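PDB 4KW2: uncharacterized protein from Parabacteroides distasonis, which is of unknown function but adopts a xylose isomerase-like TIM barrel and may be a sugar isomerase or a related enzyme. Local coordinates for residues G179-V184 with K224-E229; A202-L207 with I239-D244; A145-P150 with C175-H180; A51-F56 with I93-A98; E38-T43 with H83-R88. All blocks are in the same frame, centred on the assembly; numbering follows the deposited sequence.

Contact 1 of 5, residues G179-V184 with K224-E229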
# COMPACT_ATOMS: atom_id res chain seq x y z
N GLY A 179 -1.39 12.99 -4.32
CA GLY A 179 -1.65 11.91 -3.38
C GLY A 179 -3.03 11.30 -3.55
O GLY A 179 -3.29 10.59 -4.52
N HIS A 180 -3.90 11.55 -2.58
CA HIS A 180 -5.27 11.06 -2.63
C HIS A 180 -6.20 12.25 -2.81
O HIS A 180 -6.57 12.92 -1.84
CB HIS A 180 -5.62 10.24 -1.38
CG HIS A 180 -5.32 8.78 -1.52
ND1 HIS A 180 -6.16 7.90 -2.16
CD2 HIS A 180 -4.27 8.04 -1.08
CE1 HIS A 180 -5.65 6.69 -2.13
NE2 HIS A 180 -4.50 6.74 -1.48
N TRP A 181 -6.53 12.51 -4.06
CA TRP A 181 -7.35 13.64 -4.45
C TRP A 181 -8.83 13.32 -4.20
O TRP A 181 -9.32 12.30 -4.69
CB TRP A 181 -7.14 13.89 -5.94
CG TRP A 181 -7.97 14.99 -6.46
CD1 TRP A 181 -9.24 14.90 -6.98
CD2 TRP A 181 -7.61 16.36 -6.51
NE1 TRP A 181 -9.68 16.14 -7.35
CE2 TRP A 181 -8.71 17.06 -7.08
CE3 TRP A 181 -6.47 17.08 -6.14
CZ2 TRP A 181 -8.69 18.43 -7.27
CZ3 TRP A 181 -6.45 18.44 -6.33
CH2 TRP A 181 -7.56 19.10 -6.90
N LYS A 182 -9.58 14.15 -3.47
CA LYS A 182 -9.18 15.44 -2.90
C LYS A 182 -9.68 15.48 -1.47
O LYS A 182 -10.82 15.09 -1.20
CB LYS A 182 -9.86 16.56 -3.69
CG LYS A 182 -9.45 17.98 -3.35
CD LYS A 182 -10.41 18.95 -4.01
CE LYS A 182 -9.84 20.35 -4.15
NZ LYS A 182 -9.74 21.05 -2.85
N ARG A 183 -8.84 15.96 -0.55
CA ARG A 183 -9.22 16.12 0.86
C ARG A 183 -8.99 17.56 1.29
O ARG A 183 -7.99 18.18 0.92
CB ARG A 183 -8.43 15.16 1.75
CG ARG A 183 -8.46 13.72 1.24
CD ARG A 183 -7.89 12.73 2.24
NE ARG A 183 -7.65 11.43 1.62
CZ ARG A 183 -7.19 10.36 2.27
NH1 ARG A 183 -6.93 10.41 3.57
NH2 ARG A 183 -7.00 9.22 1.60
N VAL A 184 -9.91 18.10 2.08
CA VAL A 184 -9.88 19.51 2.49
C VAL A 184 -8.57 19.86 3.20
O VAL A 184 -8.20 19.21 4.18
CB VAL A 184 -11.10 19.88 3.36
CG1 VAL A 184 -11.10 19.13 4.69
CG2 VAL A 184 -11.16 21.39 3.59
N LYS A 224 -13.00 16.03 -12.91
CA LYS A 224 -13.39 17.33 -13.46
C LYS A 224 -12.83 18.45 -12.60
O LYS A 224 -12.29 19.43 -13.11
CB LYS A 224 -14.91 17.47 -13.57
CG LYS A 224 -15.54 16.83 -14.80
CD LYS A 224 -16.98 17.32 -14.98
CE LYS A 224 -17.51 17.13 -16.39
NZ LYS A 224 -18.46 15.99 -16.51
N ALA A 225 -12.96 18.30 -11.28
CA ALA A 225 -12.44 19.28 -10.33
C ALA A 225 -10.92 19.38 -10.42
O ALA A 225 -10.36 20.46 -10.27
CB ALA A 225 -12.86 18.92 -8.92
N PHE A 226 -10.27 18.24 -10.65
CA PHE A 226 -8.82 18.19 -10.76
C PHE A 226 -8.34 18.96 -11.98
O PHE A 226 -7.45 19.80 -11.90
CB PHE A 226 -8.37 16.72 -10.85
CG PHE A 226 -6.89 16.55 -11.02
CD1 PHE A 226 -6.02 16.90 -10.00
CD2 PHE A 226 -6.37 16.03 -12.19
CE1 PHE A 226 -4.66 16.74 -10.15
CE2 PHE A 226 -5.01 15.87 -12.34
CZ PHE A 226 -4.15 16.23 -11.32
N VAL A 227 -8.97 18.68 -13.11
CA VAL A 227 -8.69 19.36 -14.37
C VAL A 227 -8.89 20.87 -14.25
O VAL A 227 -8.06 21.65 -14.71
CB VAL A 227 -9.59 18.78 -15.48
CG1 VAL A 227 -9.68 19.73 -16.67
CG2 VAL A 227 -9.06 17.42 -15.92
N ASN A 228 -10.00 21.27 -13.62
CA ASN A 228 -10.29 22.68 -13.36
C ASN A 228 -9.19 23.37 -12.58
O ASN A 228 -8.83 24.51 -12.89
CB ASN A 228 -11.62 22.84 -12.62
CG ASN A 228 -12.81 22.47 -13.47
OD1 ASN A 228 -12.69 22.23 -14.67
ND2 ASN A 228 -13.98 22.40 -12.85
N GLU A 229 -8.64 22.68 -11.58
CA GLU A 229 -7.55 23.25 -10.78
C GLU A 229 -6.27 23.39 -11.59
O GLU A 229 -5.57 24.39 -11.47
CB GLU A 229 -7.27 22.41 -9.54
CG GLU A 229 -8.27 22.64 -8.43
CD GLU A 229 -7.71 22.41 -7.04
OE1 GLU A 229 -6.46 22.38 -6.87
OE2 GLU A 229 -8.53 22.27 -6.10
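In the loop that leaves barrel strand 172-178, Trp181 lays its indole on helix 222-232 and meets Phe226 there in a T-shaped pair. Phe226 presents an edge, its CD1 standing 3.7 Å above the Trp181 ring plane and over its centre; the centroids of the Phe226 ring and the Trp181 six-membered ring are 5.1 Å apart and the planes lie at 76°. Phe226 CB adds a CH-pi contact, 4.1 Å from the centroid of the five-membered ring. With CG opposite the backbone N (chi1 178°), Trp181 throws its ring out from the loop towards the helix. The helix belongs to the outer layer of the TIM barrel, and Phe226 also packs on Leu260 of helix 250-262. Glu229, one turn further on, comes in at the rim of the indole, its CD 3.3 Å from Trp181 CH2 and the carboxylate plane 74° from the ring. The opposite indole face carries Lys182 CB, 3.5 Å above the plane; the Trp181-Lys182 peptide is cis. Lys182 and Glu229 approach from opposite directions, and NZ reaches OE2 at 3.7 Å, a long salt bridge. Asp187 forms a weak, long ion pair with Lys182 but is a like charge close to Glu229.

Contact 2 of 5, residues A202-L207 with I239-D244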
# COMPACT_ATOMS: atom_id res chain seq x y z
N ALA A 202 3.55 16.04 -12.85
CA ALA A 202 2.64 15.60 -11.80
C ALA A 202 2.44 14.10 -11.90
O ALA A 202 1.96 13.60 -12.91
CB ALA A 202 1.31 16.32 -11.92
N HIS A 203 2.82 13.37 -10.85
CA HIS A 203 2.60 11.93 -10.77
C HIS A 203 1.23 11.62 -10.20
O HIS A 203 0.95 11.94 -9.05
CB HIS A 203 3.65 11.27 -9.88
CG HIS A 203 4.93 10.97 -10.58
ND1 HIS A 203 5.94 10.23 -9.99
CD2 HIS A 203 5.37 11.29 -11.82
CE1 HIS A 203 6.95 10.12 -10.84
NE2 HIS A 203 6.63 10.75 -11.95
N LEU A 204 0.37 11.01 -11.01
CA LEU A 204 -0.87 10.43 -10.53
C LEU A 204 -0.64 8.95 -10.30
O LEU A 204 -0.42 8.20 -11.26
CB LEU A 204 -1.99 10.59 -11.56
CG LEU A 204 -2.92 11.78 -11.39
CD1 LEU A 204 -2.12 13.07 -11.28
CD2 LEU A 204 -3.88 11.82 -12.57
N LYS A 205 -0.69 8.54 -9.04
CA LYS A 205 -0.54 7.14 -8.66
C LYS A 205 -1.92 6.53 -8.46
O LYS A 205 -2.84 7.21 -8.00
CB LYS A 205 0.28 7.04 -7.38
CG LYS A 205 0.69 5.63 -6.99
CD LYS A 205 1.68 5.67 -5.83
CE LYS A 205 1.79 4.32 -5.13
NZ LYS A 205 2.26 3.24 -6.05
N ASP A 206 -2.06 5.25 -8.80
CA ASP A 206 -3.30 4.51 -8.60
C ASP A 206 -4.52 5.26 -9.11
O ASP A 206 -5.49 5.48 -8.39
CB ASP A 206 -3.47 4.13 -7.12
CG ASP A 206 -2.45 3.10 -6.67
OD1 ASP A 206 -2.26 2.09 -7.38
OD2 ASP A 206 -1.83 3.31 -5.60
N LEU A 207 -4.45 5.67 -10.38
CA LEU A 207 -5.53 6.38 -11.01
C LEU A 207 -6.75 5.49 -11.03
O LEU A 207 -6.65 4.31 -11.35
CB LEU A 207 -5.16 6.78 -12.45
CG LEU A 207 -6.23 7.55 -13.21
CD1 LEU A 207 -6.60 8.82 -12.46
CD2 LEU A 207 -5.77 7.88 -14.61
N ILE A 239 1.43 15.47 -17.01
CA ILE A 239 0.68 14.63 -16.08
C ILE A 239 1.05 13.19 -16.41
O ILE A 239 0.67 12.67 -17.47
CB ILE A 239 -0.85 14.80 -16.21
CG1 ILE A 239 -1.25 16.26 -16.05
CG2 ILE A 239 -1.56 13.96 -15.15
CD1 ILE A 239 -2.72 16.50 -16.29
N SER A 240 1.78 12.56 -15.51
CA SER A 240 2.28 11.23 -15.72
C SER A 240 1.49 10.26 -14.85
O SER A 240 1.62 10.25 -13.62
CB SER A 240 3.77 11.19 -15.38
OG SER A 240 4.36 10.05 -15.95
N ILE A 241 0.65 9.44 -15.49
CA ILE A 241 -0.28 8.60 -14.76
C ILE A 241 0.22 7.16 -14.56
O ILE A 241 0.89 6.58 -15.42
CB ILE A 241 -1.69 8.58 -15.41
CG1 ILE A 241 -1.72 7.75 -16.69
CG2 ILE A 241 -2.16 10.00 -15.69
CD1 ILE A 241 -2.87 6.77 -16.74
N GLU A 242 -0.11 6.61 -13.40
CA GLU A 242 0.13 5.22 -13.10
C GLU A 242 -1.19 4.66 -12.60
O GLU A 242 -1.98 5.39 -11.98
CB GLU A 242 1.22 5.11 -12.01
CG GLU A 242 1.74 3.71 -11.73
CD GLU A 242 0.91 2.91 -10.73
OE1 GLU A 242 0.08 3.49 -9.99
OE2 GLU A 242 1.11 1.68 -10.69
N TYR A 243 -1.46 3.40 -12.89
CA TYR A 243 -2.58 2.71 -12.28
C TYR A 243 -2.27 1.24 -12.05
O TYR A 243 -1.31 0.71 -12.60
CB TYR A 243 -3.87 2.90 -13.10
CG TYR A 243 -3.93 2.22 -14.45
CD1 TYR A 243 -3.49 2.87 -15.60
CD2 TYR A 243 -4.49 0.95 -14.60
CE1 TYR A 243 -3.58 2.27 -16.85
CE2 TYR A 243 -4.58 0.34 -15.84
CZ TYR A 243 -4.12 1.01 -16.96
OH TYR A 243 -4.22 0.42 -18.20
N ASP A 244 -3.08 0.60 -11.23
CA ASP A 244 -2.96 -0.82 -10.97
C ASP A 244 -3.62 -1.57 -12.11
O ASP A 244 -4.85 -1.64 -12.17
CB ASP A 244 -3.61 -1.17 -9.63
CG ASP A 244 -3.26 -2.57 -9.15
OD1 ASP A 244 -2.97 -3.44 -10.00
OD2 ASP A 244 -3.29 -2.78 -7.92
O HOH W 1 -0.57 0.45 -8.83
O HOH W 2 -5.22 2.12 -10.17
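The imidazole of His203 meets Ser240 obliquely, CD2 lying 3.9 Å from CB, and the side chains of Asp206 and Glu242 lie side by side, their carboxylate planes 77° apart. His203 and Ser240 are paired on strands 199-204 and 238-241, which helix 222-232 joins into a beta-alpha-beta unit of the barrel; both side chains are hydrogen-bonded to Glu52. The strands are parallel, and the ladder runs from Ser240 N to Ala202 O, from Leu204 N to Ser240 O and from Glu242 N to Leu204 O. On the other face of the sheet Leu204 straddles two isoleucines: CD1 is 4.0 Å from Ile239 CG2, and CD2 is as near to Ile241 CG2. Further along, the two segments stay joined. Leu207 N gives a nearly straight bond, 3.0 Å long, to Glu242 O in the carbonyl plane. The Glu242 side chain bends back at chi2 (-85°), which lets OE1 take the Asp206 N-H nearly end-on at 3.0 Å. A water donates to both Asp206 OD1 and Glu242 OE2 and so bridges the two carboxylates. A second water spans the loops, giving to Leu207 O at 2.9 Å and accepting from Asp244 N at 2.8 Å.

Contact 3 of 5, residues A145-P150 with C175-H180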
# COMPACT_ATOMS: atom_id res chain seq x y z
N ALA A 145 12.88 17.15 -13.12
CA ALA A 145 11.79 17.21 -12.16
C ALA A 145 12.21 16.44 -10.91
O ALA A 145 12.30 15.21 -10.93
CB ALA A 145 10.52 16.64 -12.75
N ILE A 146 12.46 17.18 -9.83
CA ILE A 146 12.96 16.60 -8.59
C ILE A 146 11.81 16.07 -7.75
O ILE A 146 10.83 16.77 -7.50
CB ILE A 146 13.80 17.62 -7.80
CG1 ILE A 146 15.08 17.96 -8.59
CG2 ILE A 146 14.17 17.09 -6.42
CD1 ILE A 146 15.75 19.24 -8.16
N HIS A 147 11.94 14.82 -7.33
CA HIS A 147 10.98 14.13 -6.49
C HIS A 147 11.66 13.95 -5.13
O HIS A 147 12.66 13.25 -5.03
CB HIS A 147 10.68 12.77 -7.14
CG HIS A 147 9.50 12.06 -6.57
ND1 HIS A 147 9.35 11.79 -5.23
CD2 HIS A 147 8.43 11.50 -7.18
CE1 HIS A 147 8.23 11.13 -5.03
NE2 HIS A 147 7.65 10.94 -6.20
N ASN A 148 11.13 14.59 -4.09
CA ASN A 148 11.67 14.40 -2.73
C ASN A 148 11.23 13.05 -2.14
O ASN A 148 10.31 12.42 -2.65
CB ASN A 148 11.29 15.58 -1.82
CG ASN A 148 9.86 15.51 -1.30
OD1 ASN A 148 9.61 15.81 -0.14
ND2 ASN A 148 8.92 15.12 -2.16
N HIS A 149 11.90 12.62 -1.07
CA HIS A 149 11.69 11.28 -0.49
C HIS A 149 10.29 11.10 0.12
O HIS A 149 9.95 11.79 1.09
CB HIS A 149 12.74 11.00 0.58
N PRO A 150 9.48 10.16 -0.42
CA PRO A 150 8.12 9.97 0.09
C PRO A 150 8.08 9.09 1.33
O PRO A 150 7.75 9.57 2.41
CB PRO A 150 7.41 9.27 -1.08
CG PRO A 150 8.48 8.47 -1.73
CD PRO A 150 9.78 9.22 -1.52
N CYS A 175 8.95 17.35 -9.55
CA CYS A 175 8.00 16.28 -9.85
C CYS A 175 7.06 16.18 -8.66
O CYS A 175 7.44 15.71 -7.59
CB CYS A 175 8.72 14.95 -10.04
SG CYS A 175 7.64 13.54 -10.40
N ALA A 176 5.83 16.65 -8.84
CA ALA A 176 4.85 16.71 -7.75
C ALA A 176 4.00 15.45 -7.72
O ALA A 176 3.45 15.04 -8.74
CB ALA A 176 3.96 17.92 -7.92
N ASP A 177 3.88 14.85 -6.54
CA ASP A 177 3.00 13.70 -6.34
C ASP A 177 1.60 14.17 -5.99
O ASP A 177 1.42 14.93 -5.04
CB ASP A 177 3.52 12.79 -5.23
CG ASP A 177 4.62 11.86 -5.70
OD1 ASP A 177 5.14 12.04 -6.82
OD2 ASP A 177 4.95 10.93 -4.94
N ILE A 178 0.62 13.73 -6.77
CA ILE A 178 -0.77 13.97 -6.44
C ILE A 178 -1.20 12.77 -5.62
O ILE A 178 -1.33 11.66 -6.16
CB ILE A 178 -1.65 14.10 -7.70
CG1 ILE A 178 -1.07 15.16 -8.64
CG2 ILE A 178 -3.09 14.41 -7.32
CD1 ILE A 178 -0.74 16.48 -7.98
N GLY A 179 -1.39 12.99 -4.32
CA GLY A 179 -1.65 11.91 -3.38
C GLY A 179 -3.03 11.30 -3.55
O GLY A 179 -3.29 10.59 -4.52
N HIS A 180 -3.90 11.55 -2.58
CA HIS A 180 -5.27 11.06 -2.63
C HIS A 180 -6.20 12.25 -2.81
O HIS A 180 -6.57 12.92 -1.84
CB HIS A 180 -5.62 10.24 -1.38
CG HIS A 180 -5.32 8.78 -1.52
ND1 HIS A 180 -6.16 7.90 -2.16
CD2 HIS A 180 -4.27 8.04 -1.08
CE1 HIS A 180 -5.65 6.69 -2.13
NE2 HIS A 180 -4.50 6.74 -1.48
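Backbone bonding across this pair comes down to one link, Cys175 N to Ile146 O at 2.8 Å. Apolar contact accompanies it: Ala145 CB lies 3.7 Å from Cys175 CB, where both side chains turn to the same side of the sheet beside Thr122 of strand 120-123. Strands 143-146 and 172-178 are neighbours in the eight-stranded parallel barrel, and the residues at and beyond their C-terminal ends lie at the mouth where TIM barrels carry their active sites. Among the polar groups there, His147 NE2 stands before the Asp177 carboxylate, 2.8 Å from OD1 and 3.0 Å from OD2, with ring and carboxylate planes 78° apart. A chi1 of -168°, which sets the His147 ring beside its own carbonyl carbon, swings it towards the second strand. The other ring nitrogen, ND1, donates its N-H to Asn148 O at 2.8 Å, in the plane of the ring, which fixes the ring's rotation. Sulfur contact is looser: Cys175 SG is 3.9 Å from His147 CD2, and it also touches His203 on the next strand.

Contact 4 of 5, residues A51-F56 with I93-A98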
# COMPACT_ATOMS: atom_id res chain seq x y z
N ALA A 51 5.31 9.00 -22.69
CA ALA A 51 5.67 7.98 -21.72
C ALA A 51 6.80 8.43 -20.79
O ALA A 51 7.71 9.14 -21.21
CB ALA A 51 6.05 6.69 -22.43
N GLU A 52 6.70 8.05 -19.52
CA GLU A 52 7.79 8.17 -18.56
C GLU A 52 8.26 6.76 -18.25
O GLU A 52 7.56 6.00 -17.56
CB GLU A 52 7.32 8.87 -17.28
CG GLU A 52 8.37 8.89 -16.17
CD GLU A 52 7.94 9.68 -14.95
OE1 GLU A 52 6.88 10.35 -15.00
OE2 GLU A 52 8.66 9.63 -13.92
N ALA A 53 9.44 6.39 -18.75
CA ALA A 53 9.89 5.01 -18.67
C ALA A 53 10.88 4.77 -17.53
O ALA A 53 11.81 5.54 -17.31
CB ALA A 53 10.48 4.58 -20.00
N PHE A 54 10.66 3.67 -16.82
CA PHE A 54 11.55 3.20 -15.77
C PHE A 54 12.53 2.18 -16.37
O PHE A 54 12.17 1.41 -17.27
CB PHE A 54 10.76 2.57 -14.62
CG PHE A 54 10.26 1.18 -14.92
CD1 PHE A 54 9.07 0.99 -15.62
CD2 PHE A 54 10.98 0.07 -14.53
CE1 PHE A 54 8.62 -0.28 -15.93
CE2 PHE A 54 10.53 -1.21 -14.83
CZ PHE A 54 9.35 -1.38 -15.53
N PHE A 55 13.74 2.17 -15.83
CA PHE A 55 14.81 1.30 -16.32
C PHE A 55 14.67 -0.14 -15.84
O PHE A 55 14.02 -0.43 -14.83
CB PHE A 55 16.17 1.84 -15.87
CG PHE A 55 16.72 2.96 -16.71
CD1 PHE A 55 15.92 3.67 -17.60
CD2 PHE A 55 18.05 3.33 -16.58
CE1 PHE A 55 16.45 4.70 -18.36
CE2 PHE A 55 18.58 4.36 -17.33
CZ PHE A 55 17.78 5.05 -18.22
N PHE A 56 15.32 -1.03 -16.59
CA PHE A 56 15.42 -2.47 -16.35
C PHE A 56 14.19 -3.27 -16.76
O PHE A 56 14.12 -4.47 -16.50
CB PHE A 56 15.87 -2.78 -14.91
CG PHE A 56 17.17 -2.11 -14.55
CD1 PHE A 56 18.36 -2.53 -15.14
CD2 PHE A 56 17.21 -1.06 -13.64
CE1 PHE A 56 19.56 -1.91 -14.83
CE2 PHE A 56 18.42 -0.44 -13.32
CZ PHE A 56 19.59 -0.87 -13.92
N ILE A 93 9.15 11.02 -23.70
CA ILE A 93 9.35 12.36 -23.15
C ILE A 93 10.16 12.37 -21.86
O ILE A 93 10.92 13.31 -21.60
CB ILE A 93 7.99 13.07 -22.93
CG1 ILE A 93 8.15 14.58 -22.74
CG2 ILE A 93 7.22 12.46 -21.76
CD1 ILE A 93 8.25 15.32 -24.04
N ALA A 94 10.01 11.33 -21.04
CA ALA A 94 10.68 11.30 -19.75
C ALA A 94 11.25 9.93 -19.42
O ALA A 94 10.78 8.91 -19.89
CB ALA A 94 9.71 11.73 -18.66
N PHE A 95 12.30 9.96 -18.60
CA PHE A 95 12.80 8.78 -17.93
C PHE A 95 12.92 9.08 -16.45
O PHE A 95 13.26 10.20 -16.07
CB PHE A 95 14.15 8.37 -18.50
CG PHE A 95 14.08 7.87 -19.91
CD1 PHE A 95 13.64 6.59 -20.18
CD2 PHE A 95 14.45 8.68 -20.96
CE1 PHE A 95 13.56 6.13 -21.48
CE2 PHE A 95 14.37 8.23 -22.27
CZ PHE A 95 13.93 6.95 -22.52
N GLY A 96 12.64 8.08 -15.62
CA GLY A 96 12.77 8.22 -14.18
C GLY A 96 11.88 7.20 -13.51
O GLY A 96 11.13 6.51 -14.20
N VAL A 97 11.93 7.09 -12.18
CA VAL A 97 12.69 8.02 -11.33
C VAL A 97 14.10 7.50 -11.04
O VAL A 97 14.29 6.40 -10.51
CB VAL A 97 11.96 8.28 -10.00
CG1 VAL A 97 12.70 9.31 -9.16
CG2 VAL A 97 10.53 8.73 -10.25
N ALA A 98 15.10 8.32 -11.36
CA ALA A 98 16.48 7.95 -11.12
C ALA A 98 16.96 8.52 -9.78
O ALA A 98 16.71 9.68 -9.46
CB ALA A 98 17.36 8.43 -12.25
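Strand segments 51-53 and 93-98 run parallel in the barrel, their axes approaching to 4.4 Å and inclined by 34°, with bonds from Ala94 N to Ala51 O (3.2 Å), Ala53 N to Ala94 O (3.1 Å) and Gly96 N to Ala53 O (3.2 Å). The strands are joined by helix 75-86 in a beta-alpha-beta unit. Glu52 and Ala94 share one face of the sheet, CB to CB 4.0 Å; Glu52 runs out with chi1 and chi2 both near 180°, its CG 4.0 Å from Ala94 CB. The other face brings Ala53 CB to 3.7 Å from Phe95 CD1, and Phe95 continues outward onto Phe112 and Phe109 of helix 103-116. Past the strand, the side chains of Phe55 and Phe95 cross at about a right angle, Phe95 CD1 lying at the edge of the Phe55 ring, 3.8 Å from Phe55 CE1; Trp216 of the third subunit stacks on Phe55. The peptide between Gly96 and Val97 is cis. The buried carboxylate of Glu52 is hydrogen-bonded by Ser240, Thr122 and His203, which probably holds it in one orientation.

Contact 5 of 5, residues E38-T43 with H83-R88. With SO4 (sulfate ion), chain G; SO4 (sulfate ion), chain C.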
# COMPACT_ATOMS: atom_id res chain seq x y z
N GLU A 38 5.29 -4.14 -25.39
CA GLU A 38 3.90 -4.43 -24.99
C GLU A 38 3.27 -3.28 -24.20
O GLU A 38 2.09 -2.98 -24.35
CB GLU A 38 3.84 -5.71 -24.15
CG GLU A 38 4.13 -6.98 -24.94
CD GLU A 38 4.40 -8.20 -24.06
OE1 GLU A 38 4.59 -8.06 -22.83
OE2 GLU A 38 4.41 -9.32 -24.62
N THR A 39 4.07 -2.64 -23.36
CA THR A 39 3.63 -1.48 -22.60
C THR A 39 3.22 -0.34 -23.55
O THR A 39 2.20 0.32 -23.33
CB THR A 39 4.74 -0.99 -21.64
OG1 THR A 39 5.01 -2.02 -20.67
CG2 THR A 39 4.35 0.29 -20.92
N LEU A 40 4.02 -0.13 -24.59
CA LEU A 40 3.72 0.90 -25.59
C LEU A 40 2.47 0.56 -26.40
O LEU A 40 1.72 1.45 -26.78
CB LEU A 40 4.91 1.16 -26.51
CG LEU A 40 6.18 1.74 -25.87
CD1 LEU A 40 7.18 2.14 -26.95
CD2 LEU A 40 5.88 2.93 -24.97
N ASP A 41 2.24 -0.73 -26.65
CA ASP A 41 1.00 -1.17 -27.30
C ASP A 41 -0.22 -0.86 -26.44
O ASP A 41 -1.26 -0.46 -26.95
CB ASP A 41 1.02 -2.68 -27.60
CG ASP A 41 2.13 -3.08 -28.55
OD1 ASP A 41 2.61 -2.23 -29.34
OD2 ASP A 41 2.51 -4.26 -28.51
N LYS A 42 -0.09 -1.08 -25.13
CA LYS A 42 -1.14 -0.74 -24.18
C LYS A 42 -1.37 0.76 -24.13
O LYS A 42 -2.51 1.22 -24.04
CB LYS A 42 -0.78 -1.23 -22.78
CG LYS A 42 -0.79 -2.74 -22.64
CD LYS A 42 -2.18 -3.26 -22.39
CE LYS A 42 -2.18 -4.78 -22.35
NZ LYS A 42 -3.51 -5.27 -21.89
N THR A 43 -0.28 1.52 -24.16
CA THR A 43 -0.33 2.98 -24.20
C THR A 43 -1.11 3.47 -25.43
O THR A 43 -1.85 4.45 -25.34
CB THR A 43 1.11 3.55 -24.15
OG1 THR A 43 1.79 3.01 -23.01
CG2 THR A 43 1.11 5.08 -24.06
N HIS A 83 12.79 4.70 -33.02
CA HIS A 83 11.89 4.30 -34.10
C HIS A 83 10.61 3.64 -33.58
O HIS A 83 9.52 3.91 -34.08
CB HIS A 83 12.62 3.35 -35.06
CG HIS A 83 11.74 2.73 -36.10
ND1 HIS A 83 11.27 3.43 -37.19
CD2 HIS A 83 11.24 1.48 -36.21
CE1 HIS A 83 10.52 2.64 -37.92
NE2 HIS A 83 10.48 1.45 -37.36
N GLU A 84 10.76 2.76 -32.59
CA GLU A 84 9.64 2.02 -32.01
C GLU A 84 8.63 2.93 -31.29
O GLU A 84 7.43 2.71 -31.36
CB GLU A 84 10.16 0.94 -31.05
CG GLU A 84 10.80 -0.26 -31.74
CD GLU A 84 9.87 -0.95 -32.72
OE1 GLU A 84 8.74 -1.31 -32.32
OE2 GLU A 84 10.27 -1.13 -33.88
N PHE A 85 9.13 3.95 -30.60
CA PHE A 85 8.26 5.00 -30.06
C PHE A 85 7.55 5.76 -31.18
O PHE A 85 6.33 5.93 -31.16
CB PHE A 85 9.06 5.97 -29.19
CG PHE A 85 9.20 5.54 -27.75
CD1 PHE A 85 8.25 5.91 -26.81
CD2 PHE A 85 10.29 4.79 -27.34
CE1 PHE A 85 8.39 5.53 -25.48
CE2 PHE A 85 10.42 4.40 -26.02
CZ PHE A 85 9.48 4.77 -25.09
N LYS A 86 8.32 6.19 -32.17
CA LYS A 86 7.81 7.06 -33.23
C LYS A 86 6.68 6.42 -34.03
O LYS A 86 5.66 7.06 -34.26
CB LYS A 86 8.94 7.48 -34.17
CG LYS A 86 8.56 8.57 -35.17
CD LYS A 86 9.40 8.50 -36.43
CE LYS A 86 8.96 9.51 -37.47
NZ LYS A 86 9.42 10.90 -37.16
N ILE A 87 6.85 5.17 -34.45
CA ILE A 87 5.82 4.48 -35.24
C ILE A 87 4.53 4.21 -34.46
O ILE A 87 3.52 3.85 -35.07
CB ILE A 87 6.32 3.16 -35.87
CG1 ILE A 87 6.62 2.10 -34.79
CG2 ILE A 87 7.52 3.42 -36.77
CD1 ILE A 87 6.95 0.74 -35.38
N ARG A 88 4.57 4.35 -33.14
CA ARG A 88 3.36 4.22 -32.32
C ARG A 88 2.71 5.55 -31.95
O ARG A 88 1.66 5.58 -31.31
CB ARG A 88 3.67 3.45 -31.04
CG ARG A 88 4.03 1.99 -31.28
CD ARG A 88 4.35 1.33 -29.96
NE ARG A 88 4.46 -0.12 -30.06
CZ ARG A 88 5.52 -0.78 -30.50
NH1 ARG A 88 6.61 -0.14 -30.92
NH2 ARG A 88 5.49 -2.10 -30.51
S SO4 G . 12.11 6.76 -37.95
O1 SO4 G . 11.68 8.08 -38.47
O2 SO4 G . 13.08 6.17 -38.90
O3 SO4 G . 12.73 6.92 -36.61
O4 SO4 G . 10.93 5.87 -37.82
S SO4 C . -7.01 -4.65 -20.30
O1 SO4 C . -7.96 -3.52 -20.32
O2 SO4 C . -7.04 -5.34 -21.61
O3 SO4 C . -5.63 -4.16 -20.04
O4 SO4 C . -7.41 -5.57 -19.21
O HOH W 3 4.71 -4.99 -29.63
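Asp41 OD1 is gripped by two nitrogens of Arg88, NE at 2.9 Å and NH2 at 3.1 Å, in a side-on salt bridge to a single oxygen. The arginine chain is extended (chi2 178°), which carries NE out to Asp41. NE arrives nearly along the C-O axis and NH2 from the syn side, both from the same face of the carboxylate, which is turned 27° from the guanidinium plane. Arg88 NH1 is held within its own segment by the Glu84 carbonyl and side chain, OE1 lying 2.8 Å from NH1, so the guanidinium is pinned at both ends by a three-residue salt-bridge network. A water donates a hydrogen bond to Asp41 OD2 and accepts a weak one from NH2. Beside this polar edge lies an apolar one. Leu40 CD1 sits over the Phe85 ring, 3.7 Å from its centroid and 5° off the normal, while CD2 touches CE1 at 3.6 Å. Leu40 CB also rests on Arg88 CD at 3.5 Å. Lys42 NZ binds a sulfate, probably from the crystallisation liquor. Helices 36-46 and 75-86 are thus joined side by side on the outside of the barrel, flanking strand 50-53, whose Ala51 touches Phe85.

All five contacts belong to one eight-stranded TIM barrel. Along the chain contacts 5 and 4 come first and alternate, then contact 3, which shares Gly179 and His180 with contact 1; contacts 1 and 2 alternate last. Contacts 2, 3 and 4 lie in the barrel wall, their centres 11 to 15 Å apart, and contacts 1 and 5 in the outer layer, about 30 Å from centre to centre. Contact 2 meets contact 3 through neighbouring strands 172-178 and 199-204, and reaches contact 4 across the barrel interior where Ser240 and His203 bind Glu52. Phe226 links contact 1 to contacts 2 and 3, as Phe85 links contact 5 to contact 4, tying the helix layer to the sheet.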